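Local coordinates for protein 223aa long hypothetical arylmalonate decarboxylase (Sulfolobus tokodaii, PDB 2DGD) that is of unknown function but probably acts as an arylmalonate decarboxylase, an enzyme of the Asp/Glu racemase clan, and assembles as an octamer, at residues N15-A27 with I177-Q189. Sequence-based numbering, arbitrary orientation.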
loop_
_atom_site.group_PDB
_atom_site.type_symbol
_atom_site.label_atom_id
_atom_site.label_comp_id
_atom_site.label_asym_id
_atom_site.label_seq_id
_atom_site.Cartn_x
_atom_site.Cartn_y
_atom_site.Cartn_z
ATOM N N ASN A 15 4.375 -36.460 14.136
ATOM C CA ASN A 15 4.050 -36.242 12.736
ATOM C C ASN A 15 2.992 -35.204 12.396
ATOM O O ASN A 15 2.448 -35.211 11.299
ATOM C CB ASN A 15 3.694 -37.579 12.099
ATOM C CG ASN A 15 4.841 -38.560 12.164
ATOM O OD1 ASN A 15 5.958 -38.249 11.748
ATOM N ND2 ASN A 15 4.580 -39.750 12.693
ATOM N N ASN A 16 2.702 -34.307 13.328
ATOM C CA ASN A 16 1.729 -33.260 13.070
ATOM C C ASN A 16 2.478 -32.106 12.405
ATOM O O ASN A 16 3.347 -31.492 13.024
ATOM C CB ASN A 16 1.104 -32.778 14.379
ATOM C CG ASN A 16 0.080 -31.678 14.164
ATOM O OD1 ASN A 16 0.341 -30.693 13.473
ATOM N ND2 ASN A 16 -1.093 -31.840 14.764
ATOM N N ALA A 17 2.151 -31.805 11.155
ATOM C CA ALA A 17 2.836 -30.724 10.462
ATOM C C ALA A 17 1.934 -29.539 10.148
ATOM O O ALA A 17 2.351 -28.600 9.475
ATOM C CB ALA A 17 3.466 -31.245 9.178
ATOM N N GLY A 18 0.707 -29.569 10.651
ATOM C CA GLY A 18 -0.206 -28.480 10.373
ATOM C C GLY A 18 -0.485 -27.504 11.499
ATOM O O GLY A 18 -0.717 -26.321 11.250
HETATM N N MSE A 19 -0.453 -27.979 12.739
HETATM C CA MSE A 19 -0.751 -27.121 13.874
HETATM C C MSE A 19 0.220 -25.974 14.126
HETATM O O MSE A 19 -0.200 -24.867 14.441
HETATM C CB MSE A 19 -0.895 -27.964 15.146
HETATM C CG MSE A 19 -1.181 -27.120 16.381
HETATM SE SE MSE A 19 -1.825 -28.104 17.903
HETATM C CE MSE A 19 -3.445 -27.099 18.226
ATOM N N GLU A 20 1.513 -26.227 14.008
ATOM C CA GLU A 20 2.493 -25.181 14.247
ATOM C C GLU A 20 2.292 -24.036 13.269
ATOM O O GLU A 20 2.380 -22.867 13.639
ATOM C CB GLU A 20 3.902 -25.762 14.143
ATOM C CG GLU A 20 4.207 -26.730 15.274
ATOM C CD GLU A 20 5.411 -27.597 15.006
ATOM O OE1 GLU A 20 5.418 -28.286 13.971
ATOM O OE2 GLU A 20 6.349 -27.601 15.830
ATOM N N TYR A 21 2.006 -24.372 12.017
ATOM C CA TYR A 21 1.778 -23.358 10.993
ATOM C C TYR A 21 0.544 -22.520 11.343
ATOM O O TYR A 21 0.605 -21.294 11.343
ATOM C CB TYR A 21 1.585 -24.022 9.631
ATOM C CG TYR A 21 1.134 -23.072 8.549
ATOM C CD1 TYR A 21 2.047 -22.256 7.873
ATOM C CD2 TYR A 21 -0.217 -22.978 8.206
ATOM C CE1 TYR A 21 1.622 -21.374 6.877
ATOM C CE2 TYR A 21 -0.650 -22.101 7.217
ATOM C CZ TYR A 21 0.270 -21.305 6.557
ATOM O OH TYR A 21 -0.179 -20.456 5.574
ATOM N N ASP A 22 -0.573 -23.186 11.633
ATOM C CA ASP A 22 -1.808 -22.495 12.002
ATOM C C ASP A 22 -1.585 -21.557 13.183
ATOM O O ASP A 22 -1.947 -20.382 13.132
ATOM C CB ASP A 22 -2.905 -23.499 12.368
ATOM C CG ASP A 22 -3.624 -24.048 11.154
ATOM O OD1 ASP A 22 -4.488 -24.934 11.326
ATOM O OD2 ASP A 22 -3.335 -23.593 10.030
ATOM N N LEU A 23 -0.985 -22.088 14.244
ATOM C CA LEU A 23 -0.717 -21.318 15.450
ATOM C C LEU A 23 0.083 -20.043 15.198
ATOM O O LEU A 23 -0.251 -18.990 15.728
ATOM C CB LEU A 23 -0.008 -22.204 16.476
ATOM C CG LEU A 23 -0.837 -22.694 17.677
ATOM C CD1 LEU A 23 -2.308 -22.836 17.315
ATOM C CD2 LEU A 23 -0.263 -24.023 18.169
ATOM N N TRP A 24 1.135 -20.127 14.394
ATOM C CA TRP A 24 1.934 -18.943 14.098
ATOM C C TRP A 24 1.163 -17.938 13.253
ATOM O O TRP A 24 1.254 -16.735 13.467
ATOM C CB TRP A 24 3.231 -19.324 13.380
ATOM C CG TRP A 24 4.353 -19.664 14.323
ATOM C CD1 TRP A 24 4.767 -20.913 14.707
ATOM C CD2 TRP A 24 5.185 -18.732 15.027
ATOM N NE1 TRP A 24 5.805 -20.814 15.602
ATOM C CE2 TRP A 24 6.083 -19.489 15.818
ATOM C CE3 TRP A 24 5.259 -17.332 15.068
ATOM C CZ2 TRP A 24 7.046 -18.890 16.641
ATOM C CZ3 TRP A 24 6.215 -16.739 15.887
ATOM C CH2 TRP A 24 7.096 -17.519 16.662
ATOM N N LYS A 25 0.409 -18.432 12.282
ATOM C CA LYS A 25 -0.381 -17.558 11.436
ATOM C C LYS A 25 -1.419 -16.795 12.265
ATOM O O LYS A 25 -1.762 -15.658 11.953
ATOM C CB LYS A 25 -1.071 -18.388 10.357
ATOM C CG LYS A 25 -0.185 -18.675 9.168
ATOM C CD LYS A 25 0.005 -17.393 8.406
ATOM C CE LYS A 25 0.859 -17.550 7.164
ATOM N NZ LYS A 25 0.875 -16.248 6.411
HETATM N N MSE A 26 -1.911 -17.421 13.329
HETATM C CA MSE A 26 -2.908 -16.803 14.195
HETATM C C MSE A 26 -2.287 -15.966 15.305
HETATM O O MSE A 26 -2.945 -15.101 15.889
HETATM C CB MSE A 26 -3.797 -17.878 14.821
HETATM C CG MSE A 26 -4.481 -18.762 13.805
HETATM SE SE MSE A 26 -5.595 -20.120 14.607
HETATM C CE MSE A 26 -4.279 -21.477 14.937
ATOM N N ALA A 27 -1.020 -16.220 15.600
ATOM C CA ALA A 27 -0.342 -15.491 16.660
ATOM C C ALA A 27 -0.285 -14.002 16.374
ATOM O O ALA A 27 0.231 -13.585 15.341
ATOM C CB ALA A 27 1.064 -16.033 16.847
ATOM N N ILE A 177 -14.433 -28.711 12.193
ATOM C CA ILE A 177 -13.451 -29.518 11.476
ATOM C C ILE A 177 -12.461 -30.073 12.490
ATOM O O ILE A 177 -11.656 -29.330 13.054
ATOM C CB ILE A 177 -12.711 -28.679 10.413
ATOM C CG1 ILE A 177 -13.720 -28.114 9.417
ATOM C CG2 ILE A 177 -11.716 -29.536 9.665
ATOM C CD1 ILE A 177 -13.123 -27.153 8.416
ATOM N N ALA A 178 -12.523 -31.383 12.712
ATOM C CA ALA A 178 -11.666 -32.057 13.687
ATOM C C ALA A 178 -10.216 -32.311 13.274
ATOM O O ALA A 178 -9.881 -32.307 12.096
ATOM C CB ALA A 178 -12.312 -33.369 14.102
ATOM N N CYS A 179 -9.380 -32.531 14.285
ATOM C CA CYS A 179 -7.947 -32.820 14.164
ATOM C C CYS A 179 -7.049 -31.602 13.978
ATOM O O CYS A 179 -7.254 -30.782 13.077
ATOM C CB CYS A 179 -7.664 -33.833 13.043
ATOM S SG CYS A 179 -6.147 -34.809 13.347
ATOM N N THR A 180 -6.040 -31.507 14.841
ATOM C CA THR A 180 -5.096 -30.405 14.815
ATOM C C THR A 180 -4.013 -30.584 13.771
ATOM O O THR A 180 -3.208 -29.679 13.563
ATOM C CB THR A 180 -4.418 -30.222 16.178
ATOM O OG1 THR A 180 -3.684 -31.407 16.508
ATOM C CG2 THR A 180 -5.448 -29.942 17.249
ATOM N N ALA A 181 -3.984 -31.742 13.115
ATOM C CA ALA A 181 -2.977 -31.995 12.075
ATOM C C ALA A 181 -3.326 -31.243 10.782
ATOM O O ALA A 181 -2.462 -30.979 9.950
ATOM C CB ALA A 181 -2.865 -33.477 11.797
ATOM N N LEU A 182 -4.603 -30.906 10.621
ATOM C CA LEU A 182 -5.051 -30.165 9.454
ATOM C C LEU A 182 -4.732 -28.685 9.619
ATOM O O LEU A 182 -4.977 -28.102 10.675
ATOM C CB LEU A 182 -6.560 -30.316 9.276
ATOM C CG LEU A 182 -7.132 -31.625 8.727
ATOM C CD1 LEU A 182 -8.656 -31.556 8.762
ATOM C CD2 LEU A 182 -6.638 -31.862 7.303
ATOM N N SER A 183 -4.168 -28.079 8.584
ATOM C CA SER A 183 -3.878 -26.656 8.621
ATOM C C SER A 183 -5.146 -26.005 8.076
ATOM O O SER A 183 -5.391 -26.006 6.859
ATOM C CB SER A 183 -2.700 -26.331 7.724
ATOM O OG SER A 183 -2.515 -24.933 7.659
ATOM N N THR A 184 -5.953 -25.461 8.980
ATOM C CA THR A 184 -7.226 -24.865 8.608
ATOM C C THR A 184 -7.279 -23.347 8.582
ATOM O O THR A 184 -8.326 -22.771 8.325
ATOM C CB THR A 184 -8.320 -25.370 9.555
ATOM O OG1 THR A 184 -7.883 -25.198 10.910
ATOM C CG2 THR A 184 -8.593 -26.841 9.311
ATOM N N TYR A 185 -6.153 -22.696 8.832
ATOM C CA TYR A 185 -6.117 -21.237 8.851
ATOM C C TYR A 185 -6.861 -20.559 7.693
ATOM O O TYR A 185 -7.654 -19.651 7.919
ATOM C CB TYR A 185 -4.672 -20.746 8.880
ATOM C CG TYR A 185 -4.573 -19.255 9.042
ATOM C CD1 TYR A 185 -4.104 -18.445 8.007
ATOM C CD2 TYR A 185 -4.985 -18.646 10.222
ATOM C CE1 TYR A 185 -4.054 -17.065 8.151
ATOM C CE2 TYR A 185 -4.935 -17.270 10.374
ATOM C CZ TYR A 185 -4.470 -16.486 9.336
ATOM O OH TYR A 185 -4.428 -15.126 9.496
ATOM N N GLU A 186 -6.604 -20.992 6.462
ATOM C CA GLU A 186 -7.264 -20.403 5.299
ATOM C C GLU A 186 -8.631 -21.025 5.011
ATOM O O GLU A 186 -9.637 -20.320 4.912
ATOM C CB GLU A 186 -6.386 -20.535 4.044
ATOM C CG GLU A 186 -5.043 -19.829 4.107
ATOM C CD GLU A 186 -3.953 -20.664 4.781
ATOM O OE1 GLU A 186 -2.818 -20.143 4.936
ATOM O OE2 GLU A 186 -4.222 -21.839 5.148
ATOM N N ALA A 187 -8.657 -22.349 4.867
ATOM C CA ALA A 187 -9.889 -23.075 4.572
ATOM C C ALA A 187 -11.070 -22.572 5.391
ATOM O O ALA A 187 -12.132 -22.271 4.860
ATOM C CB ALA A 187 -9.680 -24.560 4.817
ATOM N N VAL A 188 -10.876 -22.482 6.695
ATOM C CA VAL A 188 -11.913 -22.025 7.598
ATOM C C VAL A 188 -12.429 -20.612 7.275
ATOM O O VAL A 188 -13.604 -20.319 7.473
ATOM C CB VAL A 188 -11.394 -22.139 9.052
ATOM C CG1 VAL A 188 -12.040 -21.137 9.942
ATOM C CG2 VAL A 188 -11.669 -23.545 9.567
ATOM N N GLN A 189 -11.568 -19.742 6.757
ATOM C CA GLN A 189 -11.995 -18.382 6.418
ATOM C C GLN A 189 -12.898 -18.393 5.195
ATOM O O GLN A 189 -13.916 -17.697 5.156
ATOM C CB GLN A 189 -10.789 -17.494 6.136
ATOM C CG GLN A 189 -9.898 -17.267 7.332
ATOM C CD GLN A 189 -8.699 -16.396 7.007
ATOM O OE1 GLN A 189 -8.848 -15.233 6.612
ATOM N NE2 GLN A 189 -7.500 -16.951 7.172
#
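Tyr185 offers one ring face to Lys25, whose CB sits almost on the ring normal, 3.7 Å from the centroid, in a CH-pi contact. The opposite face carries the amide of Gln189, its NE2 displaced toward the rim and hydrogen-bonded to Tyr185 O. Met26 runs past the Tyr185 ring in the opposite direction, its CG 3.6 Å from Tyr185 CD2. The Tyr21 ring has Lys25 CG over one face, toward the rim, and Glu186 OE1 stands in plane at the edge of both rings. Tyr21 OH donates to the syn lone pair of Glu186 OE1 at 2.7 Å, ring and carboxylate being only 26° from coplanar; the bend of Glu186 at chi2 (85°) turns its carboxylate toward the phenol.

Beside the two tyrosines, Asp22 illustrates how one buried carboxylate can hold a loop, gathering three successive residues. Its OD1 takes Thr184 N through the syn lone pair at 2.8 Å, while OD2 accepts Ser183 OG (2.8 Å) and Tyr185 N (3.2 Å) from opposite faces of the carboxylate plane. Asn203, from helix 202-214, also donates to OD1, and this ring of donors would be expected to stabilise the negative charge. The arrangement joins the two halves of an alpha/beta fold with two parallel sheets, as in the Asp/Glu racemase clan: helix 19-26 follows strand 6-13 of one sheet, and the connection between strand 174-177 of the other and helix 187-195 wraps against it.

Just before helix 19-26, Gly18 brings its CA within 3.4 Å of Ala181 O in a CA-H...O contact. Asn16 OD1 receives Met19 N in an Asx motif, in the carbonyl plane, and its ND2 makes a weak bond to Thr180 O. Thr180 OG1 bonds to Gly73 O, while its CG2 meets selenomethionine Met19 at CE, 3.6 Å away.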